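Local coordinates for uncharacterized protein (Pyrococcus furiosus, PDB 4XLZ) that probably removes an acetyl group from N,N'-diacetylchitobiose as a metal-dependent deacetylase of the CE-14 family, at residues 14-19 with 255-260; 26-31 with 250-255; 82-87 with 216-221; 123-128 with 172-177. One frame throughout, in Å; residues are numbered along the deposited sequence.

Contact 1. Residues 14-19 with 255-260; sequences KLLKEV and GLFYHI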
loop_
_atom_site.group_PDB
_atom_site.type_symbol
_atom_site.label_atom_id
_atom_site.label_comp_id
_atom_site.label_asym_id
_atom_site.label_seq_id
_atom_site.Cartn_x
_atom_site.Cartn_y
_atom_site.Cartn_z
ATOM N N LYS A 14 -33.192 30.566 3.963
ATOM C CA LYS A 14 -34.267 29.607 4.158
ATOM C C LYS A 14 -33.794 28.133 4.246
ATOM O O LYS A 14 -34.268 27.314 5.048
ATOM C CB LYS A 14 -35.287 29.776 3.027
ATOM C CG LYS A 14 -36.577 28.941 3.191
ATOM C CD LYS A 14 -37.426 29.150 1.879
ATOM C CE LYS A 14 -38.667 28.166 1.899
ATOM N NZ LYS A 14 -39.692 28.854 2.914
ATOM N N LEU A 15 -32.765 27.833 3.416
ATOM C CA LEU A 15 -32.194 26.453 3.467
ATOM C C LEU A 15 -31.632 26.246 4.889
ATOM O O LEU A 15 -31.854 25.208 5.502
ATOM C CB LEU A 15 -31.078 26.372 2.422
ATOM C CG LEU A 15 -30.380 24.972 2.446
ATOM C CD1 LEU A 15 -31.329 23.864 1.857
ATOM C CD2 LEU A 15 -29.086 25.121 1.538
ATOM N N LEU A 16 -30.844 27.192 5.408
ATOM C CA LEU A 16 -30.245 26.983 6.766
ATOM C C LEU A 16 -31.242 27.006 7.904
ATOM O O LEU A 16 -31.199 26.118 8.729
ATOM C CB LEU A 16 -29.207 28.079 7.053
ATOM C CG LEU A 16 -27.853 27.976 6.450
ATOM C CD1 LEU A 16 -27.273 29.314 7.034
ATOM C CD2 LEU A 16 -27.116 26.831 7.087
ATOM N N LYS A 17 -32.231 27.903 7.863
ATOM C CA LYS A 17 -33.162 28.071 9.018
ATOM C C LYS A 17 -34.218 27.078 8.985
ATOM O O LYS A 17 -34.548 26.479 9.990
ATOM C CB LYS A 17 -33.772 29.480 8.941
ATOM C CG LYS A 17 -34.809 29.782 10.100
ATOM C CD LYS A 17 -35.858 30.898 9.558
ATOM C CE LYS A 17 -37.087 31.109 10.442
ATOM N NZ LYS A 17 -36.554 31.273 11.806
ATOM N N GLU A 18 -34.828 26.863 7.805
ATOM C CA GLU A 18 -36.009 25.998 7.747
ATOM C C GLU A 18 -35.708 24.604 7.345
ATOM O O GLU A 18 -36.282 23.637 7.896
ATOM C CB GLU A 18 -37.072 26.543 6.781
ATOM C CG GLU A 18 -37.518 27.936 7.207
ATOM C CD GLU A 18 -38.599 28.531 6.307
ATOM O OE1 GLU A 18 -39.075 27.853 5.382
ATOM O OE2 GLU A 18 -38.832 29.734 6.481
ATOM N N VAL A 19 -34.953 24.408 6.269
ATOM C CA VAL A 19 -34.811 23.038 5.830
ATOM C C VAL A 19 -33.793 22.256 6.718
ATOM O O VAL A 19 -34.042 21.083 7.074
ATOM C CB VAL A 19 -34.277 23.053 4.386
ATOM C CG1 VAL A 19 -33.911 21.632 3.854
ATOM C CG2 VAL A 19 -35.335 23.758 3.412
ATOM N N GLY A 255 -24.762 18.856 8.315
ATOM C CA GLY A 255 -24.093 17.645 7.652
ATOM C C GLY A 255 -23.987 17.886 6.190
ATOM O O GLY A 255 -22.961 17.506 5.539
ATOM N N LEU A 256 -25.031 18.430 5.571
ATOM C CA LEU A 256 -25.027 18.619 4.078
ATOM C C LEU A 256 -23.832 19.428 3.645
ATOM O O LEU A 256 -23.343 19.227 2.530
ATOM C CB LEU A 256 -26.348 19.403 3.738
ATOM C CG LEU A 256 -26.663 19.560 2.314
ATOM C CD1 LEU A 256 -27.222 18.226 1.876
ATOM C CD2 LEU A 256 -27.928 20.629 2.251
ATOM N N PHE A 257 -23.325 20.371 4.450
ATOM C CA PHE A 257 -22.347 21.337 3.956
ATOM C C PHE A 257 -20.952 20.712 3.826
ATOM O O PHE A 257 -20.101 21.353 3.293
ATOM C CB PHE A 257 -22.254 22.546 4.914
ATOM C CG PHE A 257 -23.314 23.656 4.636
ATOM C CD1 PHE A 257 -24.561 23.331 4.103
ATOM C CD2 PHE A 257 -22.943 24.980 4.887
ATOM C CE1 PHE A 257 -25.533 24.354 3.842
ATOM C CE2 PHE A 257 -23.892 26.022 4.652
ATOM C CZ PHE A 257 -25.175 25.719 4.120
ATOM N N TYR A 258 -20.769 19.499 4.367
ATOM C CA TYR A 258 -19.480 18.758 4.218
ATOM C C TYR A 258 -19.451 18.141 2.873
ATOM O O TYR A 258 -18.497 17.301 2.666
ATOM C CB TYR A 258 -19.418 17.690 5.349
ATOM C CG TYR A 258 -19.155 18.202 6.765
ATOM C CD1 TYR A 258 -17.889 18.324 7.208
ATOM C CD2 TYR A 258 -20.265 18.597 7.533
ATOM C CE1 TYR A 258 -17.655 18.849 8.487
ATOM C CE2 TYR A 258 -20.064 19.077 8.831
ATOM C CZ TYR A 258 -18.800 19.151 9.268
ATOM O OH TYR A 258 -18.548 19.580 10.581
ATOM N N HIS A 259 -20.330 18.457 1.930
ATOM C CA HIS A 259 -20.226 17.734 0.642
ATOM C C HIS A 259 -20.876 18.562 -0.426
ATOM O O HIS A 259 -22.035 19.041 -0.191
ATOM C CB HIS A 259 -20.949 16.395 0.846
ATOM C CG HIS A 259 -20.930 15.468 -0.317
ATOM N ND1 HIS A 259 -19.720 15.107 -0.951
ATOM C CD2 HIS A 259 -21.920 14.777 -0.967
ATOM C CE1 HIS A 259 -19.980 14.184 -1.880
ATOM N NE2 HIS A 259 -21.301 13.983 -1.919
ATOM N N ILE A 260 -20.201 18.722 -1.548
ATOM C CA ILE A 260 -20.723 19.421 -2.722
ATOM C C ILE A 260 -21.462 20.736 -2.423
ATOM O O ILE A 260 -22.401 21.103 -3.214
ATOM C CB ILE A 260 -21.561 18.504 -3.680
ATOM C CG1 ILE A 260 -22.892 18.064 -3.044
ATOM C CG2 ILE A 260 -20.687 17.247 -4.130
ATOM C CD1 ILE A 260 -23.797 17.405 -4.123
#
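Leu15 and Leu16 of the N-terminal helix 8-19 meet Phe257, which lies in a 3-10 turn near the C terminus. Both elements lie outside the five-stranded parallel sheet of this alpha/beta fold, and apolar side chains join them. The closest approach is Leu16 CD2 to Phe257 CZ, 3.7 Å. The same methyl is 4.1 Å from Phe257 CE2, and the two side chains cross at about a right angle. Leu15 comes to the edge of the ring, near its plane, with CD2 4.3 Å from Phe257 CE1. With CG anti to the carbonyl carbon (chi1 -86°), the Phe257 ring is turned toward the helix. Ile267, the last residue of the chain, also packs on Phe257. In the helix, Lys14 O accepts from Glu18 N and also from Val19 N; the second bond is that of a wider pi-type turn. Lys14 NZ also forms a salt bridge with Glu18 OE1 (2.7 Å), on the syn side and 25° out of the carboxylate plane. The 3-10 turn is held by Tyr258 N to Gly255 O, 3.2 Å. Beyond it, the chain runs to a second subunit. There His259 ND1 is hydrogen-bonded to Glu146 of that subunit, and its ring meets His151 of that subunit edge-to-face. His151 is a cadmium ligand together with His40 and Asp43, so this loop lies beside a neighbour's metal site. Ile260 CG2 sits 3.8 Å above the plane of the His259 ring, over its centre.

Contact 2. Residues 26-31 with 250-255; sequences NPFEDA and FRVMPG
Phe28 and Phe250 form a T-shaped (edge-to-face) pair. The edge of Phe28 is directed at one face of Phe250. The planes stand at 86° and the centroids are 5.5 Å apart. Phe28 CZ lies over that face but offset toward its rim, 4.1 Å from Phe250 CG. Phe28 CE2 follows at 4.2 Å from Phe250 CD2. Val252 adds a looser touch, with CG2 4.5 Å from Phe28 CE1. In Phe28 the CG is anti to the carbonyl carbon (chi1 -46°), which carries the ring inward from two overlapping type I turns, Asn26 to Glu29 and Phe28 to Ala31. These turns lead into strand 33-38 of the central parallel sheet. Phe250 lies on strand 247-250 of the small antiparallel sheet. The pair belongs to a larger aromatic cluster: Phe137 and Tyr197 meet Phe28 edge-to-face, and Phe186 meets it at a shallow angle. Leu55 of helix 43-57 also touches Phe28. The backbone of Val252 is held separately, by N to Asn196 OD1. All three side chains that touch are buried and apolar. Their cohesion therefore rests on burial of apolar surface and dispersion, with a weak electrostatic pull of ring-edge hydrogens toward the Phe250 face.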
loop_
_atom_site.group_PDB
_atom_site.type_symbol
_atom_site.label_atom_id
_atom_site.label_comp_id
_atom_site.label_asym_id
_atom_site.label_seq_id
_atom_site.Cartn_x
_atom_site.Cartn_y
_atom_site.Cartn_z
ATOM N N ASN A 26 -26.813 27.264 20.768
ATOM C CA ASN A 26 -26.231 26.496 21.867
ATOM C C ASN A 26 -26.088 25.073 21.267
ATOM O O ASN A 26 -26.853 24.212 21.610
ATOM C CB ASN A 26 -27.178 26.522 23.080
ATOM C CG ASN A 26 -26.435 26.604 24.480
ATOM O OD1 ASN A 26 -26.524 27.664 25.139
ATOM N ND2 ASN A 26 -25.736 25.490 24.952
ATOM N N PRO A 27 -25.137 24.881 20.330
ATOM C CA PRO A 27 -25.093 23.580 19.633
ATOM C C PRO A 27 -24.905 22.372 20.521
ATOM O O PRO A 27 -25.219 21.241 20.048
ATOM C CB PRO A 27 -24.013 23.757 18.588
ATOM C CG PRO A 27 -23.096 24.836 19.176
ATOM C CD PRO A 27 -23.992 25.739 19.946
ATOM N N PHE A 28 -24.359 22.526 21.728
ATOM C CA PHE A 28 -24.055 21.342 22.586
ATOM C C PHE A 28 -25.070 21.108 23.686
ATOM O O PHE A 28 -24.929 20.138 24.437
ATOM C CB PHE A 28 -22.670 21.443 23.246
ATOM C CG PHE A 28 -21.555 21.875 22.284
ATOM C CD1 PHE A 28 -21.595 21.552 20.920
ATOM C CD2 PHE A 28 -20.469 22.601 22.790
ATOM C CE1 PHE A 28 -20.549 21.907 20.136
ATOM C CE2 PHE A 28 -19.411 22.960 21.982
ATOM C CZ PHE A 28 -19.496 22.627 20.636
ATOM N N GLU A 29 -26.122 21.944 23.690
ATOM C CA GLU A 29 -27.103 21.927 24.762
ATOM C C GLU A 29 -27.807 20.576 24.957
ATOM O O GLU A 29 -28.064 20.210 26.104
ATOM C CB GLU A 29 -28.102 23.012 24.437
ATOM C CG GLU A 29 -29.440 22.862 25.078
ATOM C CD GLU A 29 -30.233 24.088 24.750
ATOM O OE1 GLU A 29 -30.013 25.046 25.520
ATOM O OE2 GLU A 29 -30.918 24.113 23.671
ATOM N N ASP A 30 -28.095 19.815 23.900
ATOM C CA ASP A 30 -28.831 18.571 24.155
ATOM C C ASP A 30 -27.951 17.282 24.404
ATOM O O ASP A 30 -28.485 16.183 24.617
ATOM C CB ASP A 30 -29.856 18.313 23.031
ATOM C CG ASP A 30 -31.004 19.374 23.015
ATOM O OD1 ASP A 30 -31.319 19.827 21.880
ATOM O OD2 ASP A 30 -31.524 19.757 24.114
ATOM N N ALA A 31 -26.628 17.455 24.437
ATOM C CA ALA A 31 -25.735 16.298 24.368
ATOM C C ALA A 31 -25.755 15.567 25.698
ATOM O O ALA A 31 -25.782 16.245 26.776
ATOM C CB ALA A 31 -24.341 16.768 24.102
ATOM N N PHE A 250 -14.907 26.486 17.862
ATOM C CA PHE A 250 -15.356 25.240 17.173
ATOM C C PHE A 250 -16.000 25.713 15.899
ATOM O O PHE A 250 -16.683 26.738 15.773
ATOM C CB PHE A 250 -16.413 24.530 18.022
ATOM C CG PHE A 250 -15.866 24.080 19.317
ATOM C CD1 PHE A 250 -15.166 22.873 19.476
ATOM C CD2 PHE A 250 -16.033 24.923 20.488
ATOM C CE1 PHE A 250 -14.562 22.499 20.668
ATOM C CE2 PHE A 250 -15.407 24.537 21.674
ATOM C CZ PHE A 250 -14.694 23.313 21.821
ATOM N N ARG A 251 -15.868 24.830 14.869
ATOM C CA ARG A 251 -16.629 25.037 13.667
ATOM C C ARG A 251 -17.666 23.921 13.552
ATOM O O ARG A 251 -17.396 22.754 13.657
ATOM C CB ARG A 251 -15.742 24.992 12.383
ATOM C CG ARG A 251 -16.564 25.311 11.143
ATOM C CD ARG A 251 -15.680 25.446 9.926
ATOM N NE ARG A 251 -16.523 25.779 8.761
ATOM C CZ ARG A 251 -16.978 26.997 8.517
ATOM N NH1 ARG A 251 -16.643 28.034 9.324
ATOM N NH2 ARG A 251 -17.736 27.188 7.384
ATOM N N VAL A 252 -18.905 24.408 13.431
ATOM C CA VAL A 252 -20.062 23.501 13.304
ATOM C C VAL A 252 -20.806 23.843 12.053
ATOM O O VAL A 252 -20.965 25.041 11.712
ATOM C CB VAL A 252 -21.035 23.587 14.553
ATOM C CG1 VAL A 252 -22.220 22.632 14.421
ATOM C CG2 VAL A 252 -20.273 23.349 15.899
HETATM N N MSE A 253 -21.218 22.844 11.260
HETATM C CA MSE A 253 -21.962 23.119 10.038
HETATM C C MSE A 253 -23.033 21.995 9.910
HETATM O O MSE A 253 -22.925 20.914 10.495
HETATM C CB MSE A 253 -21.068 22.914 8.770
HETATM C CG MSE A 253 -19.819 23.836 8.741
HETATM SE SE MSE A 253 -18.955 23.820 7.033
HETATM C CE MSE A 253 -18.300 21.911 7.192
ATOM N N PRO A 254 -24.078 22.252 9.139
ATOM C CA PRO A 254 -25.055 21.225 8.853
ATOM C C PRO A 254 -24.281 20.072 8.153
ATOM O O PRO A 254 -23.309 20.325 7.359
ATOM C CB PRO A 254 -25.951 21.881 7.733
ATOM C CG PRO A 254 -25.844 23.357 7.950
ATOM C CD PRO A 254 -24.352 23.514 8.417
ATOM N N GLY A 255 -24.762 18.856 8.315
ATOM C CA GLY A 255 -24.093 17.645 7.652
ATOM C C GLY A 255 -23.987 17.886 6.190
ATOM O O GLY A 255 -22.961 17.506 5.539
#

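Contact 3. Residues 82-87 with 216-221; sequences HELALI and RSQFTD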
loop_
_atom_site.group_PDB
_atom_site.type_symbol
_atom_site.label_atom_id
_atom_site.label_comp_id
_atom_site.label_asym_id
_atom_site.label_seq_id
_atom_site.Cartn_x
_atom_site.Cartn_y
_atom_site.Cartn_z
ATOM N N HIS A 82 8.715 3.253 23.118
ATOM C CA HIS A 82 7.876 2.342 23.901
ATOM C C HIS A 82 7.653 2.860 25.350
ATOM O O HIS A 82 6.511 2.912 25.853
ATOM C CB HIS A 82 8.490 0.950 23.990
ATOM C CG HIS A 82 8.830 0.360 22.671
ATOM N ND1 HIS A 82 7.850 0.138 21.720
ATOM C CD2 HIS A 82 9.983 -0.084 22.144
ATOM C CE1 HIS A 82 8.414 -0.387 20.666
ATOM N NE2 HIS A 82 9.693 -0.550 20.865
ATOM N N GLU A 83 8.814 3.219 25.935
ATOM C CA GLU A 83 8.703 3.835 27.248
ATOM C C GLU A 83 7.918 5.129 27.285
ATOM O O GLU A 83 7.045 5.347 28.129
ATOM C CB GLU A 83 10.060 3.993 27.933
ATOM C CG GLU A 83 9.892 4.392 29.435
ATOM C CD GLU A 83 11.245 4.325 30.215
ATOM O OE1 GLU A 83 12.308 4.005 29.616
ATOM O OE2 GLU A 83 11.117 4.599 31.488
ATOM N N LEU A 84 8.141 6.005 26.262
ATOM C CA LEU A 84 7.373 7.239 26.148
ATOM C C LEU A 84 5.898 6.952 26.077
ATOM O O LEU A 84 5.050 7.587 26.649
ATOM C CB LEU A 84 7.892 8.058 24.993
ATOM C CG LEU A 84 7.122 9.298 24.838
ATOM C CD1 LEU A 84 7.282 10.288 26.112
ATOM C CD2 LEU A 84 7.772 10.071 23.636
ATOM N N ALA A 85 5.530 5.955 25.209
ATOM C CA ALA A 85 4.115 5.721 25.066
ATOM C C ALA A 85 3.423 5.276 26.366
ATOM O O ALA A 85 2.299 5.675 26.656
ATOM C CB ALA A 85 3.923 4.596 23.941
ATOM N N LEU A 86 4.202 4.445 27.137
ATOM C CA LEU A 86 3.599 4.046 28.388
ATOM C C LEU A 86 3.462 5.245 29.370
ATOM O O LEU A 86 2.407 5.372 30.026
ATOM C CB LEU A 86 4.547 2.973 28.971
ATOM C CG LEU A 86 4.177 2.426 30.327
ATOM C CD1 LEU A 86 2.841 1.725 30.274
ATOM C CD2 LEU A 86 5.308 1.490 30.797
ATOM N N ILE A 87 4.505 6.098 29.356
ATOM C CA ILE A 87 4.434 7.305 30.209
ATOM C C ILE A 87 3.272 8.192 29.795
ATOM O O ILE A 87 2.461 8.728 30.612
ATOM C CB ILE A 87 5.739 8.096 30.086
ATOM C CG1 ILE A 87 6.885 7.355 30.819
ATOM C CG2 ILE A 87 5.588 9.583 30.562
ATOM C CD1 ILE A 87 8.270 7.850 30.396
ATOM N N ARG A 216 3.461 15.803 31.369
ATOM C CA ARG A 216 4.783 16.320 31.747
ATOM C C ARG A 216 5.865 16.063 30.726
ATOM O O ARG A 216 6.779 16.847 30.504
ATOM C CB ARG A 216 5.230 15.731 33.076
ATOM C CG ARG A 216 4.312 16.126 34.208
ATOM C CD ARG A 216 4.735 15.448 35.494
ATOM N NE ARG A 216 3.592 15.325 36.401
ATOM C CZ ARG A 216 3.567 15.853 37.638
ATOM N NH1 ARG A 216 2.491 15.706 38.420
ATOM N NH2 ARG A 216 4.633 16.539 38.086
ATOM N N SER A 217 5.822 14.859 30.065
ATOM C CA SER A 217 6.872 14.509 29.131
ATOM C C SER A 217 6.908 15.447 27.916
ATOM O O SER A 217 7.970 15.556 27.242
ATOM C CB SER A 217 6.567 13.041 28.604
ATOM O OG SER A 217 5.355 13.043 27.882
ATOM N N GLN A 218 5.778 16.069 27.669
ATOM C CA GLN A 218 5.726 16.983 26.528
ATOM C C GLN A 218 6.071 18.426 26.926
ATOM O O GLN A 218 6.384 19.229 26.075
ATOM C CB GLN A 218 4.362 16.954 25.815
ATOM C CG GLN A 218 4.017 15.438 25.378
ATOM C CD GLN A 218 5.036 14.848 24.576
ATOM O OE1 GLN A 218 5.318 15.414 23.501
ATOM N NE2 GLN A 218 5.786 13.885 25.044
ATOM N N PHE A 219 5.718 18.718 28.132
ATOM C CA PHE A 219 5.723 20.230 28.588
ATOM C C PHE A 219 6.681 20.319 29.731
ATOM O O PHE A 219 6.214 20.424 30.912
ATOM C CB PHE A 219 4.293 20.643 28.935
ATOM C CG PHE A 219 3.418 20.669 27.687
ATOM C CD1 PHE A 219 3.722 21.616 26.675
ATOM C CD2 PHE A 219 2.436 19.710 27.511
ATOM C CE1 PHE A 219 3.006 21.613 25.469
ATOM C CE2 PHE A 219 1.640 19.728 26.302
ATOM C CZ PHE A 219 1.959 20.608 25.259
ATOM N N THR A 220 7.944 20.232 29.424
ATOM C CA THR A 220 8.945 20.570 30.394
ATOM C C THR A 220 8.849 22.058 30.640
ATOM O O THR A 220 8.234 22.781 29.925
ATOM C CB THR A 220 10.357 20.309 29.829
ATOM O OG1 THR A 220 10.556 21.100 28.615
ATOM C CG2 THR A 220 10.611 18.793 29.510
ATOM N N ASP A 221 9.444 22.508 31.781
ATOM C CA ASP A 221 9.481 23.989 32.011
ATOM C C ASP A 221 10.083 24.747 30.853
ATOM O O ASP A 221 9.551 25.774 30.470
ATOM C CB ASP A 221 10.355 24.218 33.248
ATOM C CG ASP A 221 9.624 23.896 34.511
ATOM O OD1 ASP A 221 10.314 23.793 35.549
ATOM O OD2 ASP A 221 8.349 23.798 34.525
#
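Ser217 OG is gripped by two groups. Gln218 NE2 donates to it at 3.0 Å with an N-H...O angle of 162°, and the hydroxyl lies close to the amide plane. Glu91 OE2, one turn on from Ile87, is also hydrogen-bonded to Ser217 OG. The Gln218 chain is bent at chi2 (-55°), which folds its amide back toward the serine. Gln218 NE2 has a further acceptor in Gly73 O. The carbon side of the serine faces helix 81-99. Ser217 CB is 3.8 Å from Leu84 CD1 and 4.1 Å from Ile87 CG2. Leu84 CD1 also reaches Gln218 NE2 at 4.0 Å. This places the linker between helices 205-213 and 221-240 against helix 81-99, whose Ala85 and Leu86 pack on a third subunit. An alanine at Ser217 would remove the hydroxyl, which is likely to leave the Glu91 carboxylate without this mate and the Gln218 amide, still bonded to Gly73 O, freer to turn. The side chain of Gln218 also touches Asp42, and it lies about 8 Å from a cadmium ion and about 4 Å from a bound Tris molecule, probably from the crystallisation liquor.

Contact 4. Residues 123-128 with 172-177; sequences DLVKII and NIDIDI
This is a buried helix-to-helix contact, in which the Asp174 carboxylate of the short helix 172-176 lies against helix 118-131 at a subunit interface. The backbones come close, 6.7 Å between the CA atoms of Lys126 and Asp174. Asp174 OD1 touches carbon only across the contact: it is 3.8 Å from Lys126 CA and 3.8 Å from Val125 CG1. Asp174 OD2 lies 4.2 Å from Lys126 CG, with the two side chains at about a right angle. The charges are settled by other partners. Asp174 OD1 forms a salt bridge with Arg129 NH2, one turn on from Lys126 in helix 118-131. Lys126 leaves its own aspartate behind: its chain bends at chi3 (69°), and its NZ stays 5.8 Å from Asp174 OD2. That NZ instead pairs with Asp174 of a fourth subunit, while Lys126 of that subunit pairs with Asp174 OD2 here. The carboxylate is thus held by a positive group at each oxygen, which would favour its charged form. Val125 meanwhile packs on Ser161 of helix 149-164 and on Phe170. The reciprocal exchange of Lys126 and Asp174 between two copies is characteristic of a symmetric, isologous subunit interface.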
loop_
_atom_site.group_PDB
_atom_site.type_symbol
_atom_site.label_atom_id
_atom_site.label_comp_id
_atom_site.label_asym_id
_atom_site.label_seq_id
_atom_site.Cartn_x
_atom_site.Cartn_y
_atom_site.Cartn_z
ATOM N N ASP A 123 -12.143 1.276 12.594
ATOM C CA ASP A 123 -11.952 1.349 14.077
ATOM C C ASP A 123 -12.893 2.455 14.653
ATOM O O ASP A 123 -13.581 2.300 15.687
ATOM C CB ASP A 123 -10.533 1.837 14.365
ATOM C CG ASP A 123 -9.521 0.812 14.164
ATOM O OD1 ASP A 123 -9.841 -0.441 14.204
ATOM O OD2 ASP A 123 -8.348 1.257 13.906
ATOM N N LEU A 124 -12.939 3.642 13.996
ATOM C CA LEU A 124 -13.778 4.755 14.460
ATOM C C LEU A 124 -15.226 4.363 14.399
ATOM O O LEU A 124 -16.005 4.642 15.295
ATOM C CB LEU A 124 -13.519 6.054 13.680
ATOM C CG LEU A 124 -12.093 6.558 13.913
ATOM C CD1 LEU A 124 -11.993 7.873 13.071
ATOM C CD2 LEU A 124 -11.829 6.925 15.400
ATOM N N VAL A 125 -15.687 3.773 13.264
ATOM C CA VAL A 125 -17.112 3.396 13.092
ATOM C C VAL A 125 -17.437 2.306 14.151
ATOM O O VAL A 125 -18.587 2.437 14.664
ATOM C CB VAL A 125 -17.266 2.869 11.707
ATOM C CG1 VAL A 125 -18.641 2.141 11.533
ATOM C CG2 VAL A 125 -17.211 4.047 10.690
ATOM N N LYS A 126 -16.568 1.395 14.497
ATOM C CA LYS A 126 -16.945 0.359 15.526
ATOM C C LYS A 126 -17.218 1.073 16.848
ATOM O O LYS A 126 -18.212 0.800 17.539
ATOM C CB LYS A 126 -15.694 -0.536 15.717
ATOM C CG LYS A 126 -15.999 -1.682 16.688
ATOM C CD LYS A 126 -15.018 -2.982 16.473
ATOM C CE LYS A 126 -13.721 -2.656 16.862
ATOM N NZ LYS A 126 -12.895 -3.880 16.269
ATOM N N ILE A 127 -16.389 2.059 17.220
ATOM C CA ILE A 127 -16.612 2.736 18.528
ATOM C C ILE A 127 -17.766 3.605 18.439
ATOM O O ILE A 127 -18.591 3.701 19.428
ATOM C CB ILE A 127 -15.349 3.562 18.831
ATOM C CG1 ILE A 127 -14.155 2.615 19.075
ATOM C CG2 ILE A 127 -15.602 4.390 20.166
ATOM C CD1 ILE A 127 -12.737 3.300 19.039
ATOM N N ILE A 128 -18.055 4.367 17.367
ATOM C CA ILE A 128 -19.213 5.176 17.249
ATOM C C ILE A 128 -20.481 4.310 17.355
ATOM O O ILE A 128 -21.428 4.784 17.971
ATOM C CB ILE A 128 -19.159 6.016 15.895
ATOM C CG1 ILE A 128 -17.986 7.037 16.062
ATOM C CG2 ILE A 128 -20.480 6.742 15.604
ATOM C CD1 ILE A 128 -17.686 7.744 14.695
ATOM N N ASN A 172 -19.668 -4.057 7.355
ATOM C CA ASN A 172 -20.921 -4.751 7.605
ATOM C C ASN A 172 -20.757 -5.817 8.658
ATOM O O ASN A 172 -21.830 -6.226 9.167
ATOM C CB ASN A 172 -21.504 -5.387 6.257
ATOM C CG ASN A 172 -20.591 -6.531 5.726
ATOM O OD1 ASN A 172 -19.434 -6.290 5.380
ATOM N ND2 ASN A 172 -20.977 -7.739 5.911
ATOM N N ILE A 173 -19.564 -6.305 9.048
ATOM C CA ILE A 173 -19.515 -7.354 10.083
ATOM C C ILE A 173 -19.990 -6.719 11.412
ATOM O O ILE A 173 -20.514 -7.429 12.287
ATOM C CB ILE A 173 -18.124 -7.932 10.199
ATOM C CG1 ILE A 173 -17.763 -8.548 8.864
ATOM C CG2 ILE A 173 -18.120 -9.127 11.207
ATOM C CD1 ILE A 173 -18.804 -9.546 8.224
ATOM N N ASP A 174 -19.866 -5.392 11.617
ATOM C CA ASP A 174 -20.413 -4.760 12.837
ATOM C C ASP A 174 -21.892 -5.068 12.940
ATOM O O ASP A 174 -22.286 -5.434 14.019
ATOM C CB ASP A 174 -20.243 -3.211 12.664
ATOM C CG ASP A 174 -18.882 -2.704 12.977
ATOM O OD1 ASP A 174 -18.697 -1.440 12.724
ATOM O OD2 ASP A 174 -17.983 -3.472 13.462
ATOM N N ILE A 175 -22.650 -4.904 11.870
ATOM C CA ILE A 175 -24.103 -5.041 11.914
ATOM C C ILE A 175 -24.330 -6.514 12.165
ATOM O O ILE A 175 -25.177 -6.885 13.029
ATOM C CB ILE A 175 -24.658 -4.690 10.539
ATOM C CG1 ILE A 175 -24.973 -3.202 10.347
ATOM C CG2 ILE A 175 -26.074 -5.242 10.326
ATOM C CD1 ILE A 175 -23.828 -2.185 10.648
ATOM N N ASP A 176 -23.494 -7.404 11.585
ATOM C CA ASP A 176 -23.705 -8.852 11.831
ATOM C C ASP A 176 -23.465 -9.305 13.244
ATOM O O ASP A 176 -23.975 -10.381 13.641
ATOM C CB ASP A 176 -22.788 -9.724 10.936
ATOM C CG ASP A 176 -23.025 -9.471 9.449
ATOM O OD1 ASP A 176 -22.097 -9.606 8.671
ATOM O OD2 ASP A 176 -24.102 -9.020 9.026
ATOM N N ILE A 177 -22.646 -8.607 14.022
ATOM C CA ILE A 177 -22.385 -8.971 15.433
ATOM C C ILE A 177 -23.172 -8.102 16.374
ATOM O O ILE A 177 -22.948 -8.219 17.585
ATOM C CB ILE A 177 -20.944 -8.935 15.839
ATOM C CG1 ILE A 177 -20.288 -7.509 15.698
ATOM C CG2 ILE A 177 -20.102 -9.848 14.874
ATOM C CD1 ILE A 177 -19.096 -7.291 16.622
#

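From the N terminus, helix 8-19 opens contact 1 and the following turns open contact 2. Helices 81-99 and 118-131 then open contacts 3 and 4. Closure runs in the reverse order: 172-177 closes contact 4, 216-221 contact 3, 250-255 contact 2 and 255-260 contact 1. The four loops are therefore fully nested, and none cross. Contacts 1 and 2 share Gly255 and touch, Tyr258 CE1 lying 3.4 Å from Met253 CE. They tie the N-terminal region to the C-terminal tail. Contacts 3 and 4 tie helices flanking the central sheet to later segments. Contacts 1 and 3 have centres about 43 Å apart, on opposite sides of the chain's centre.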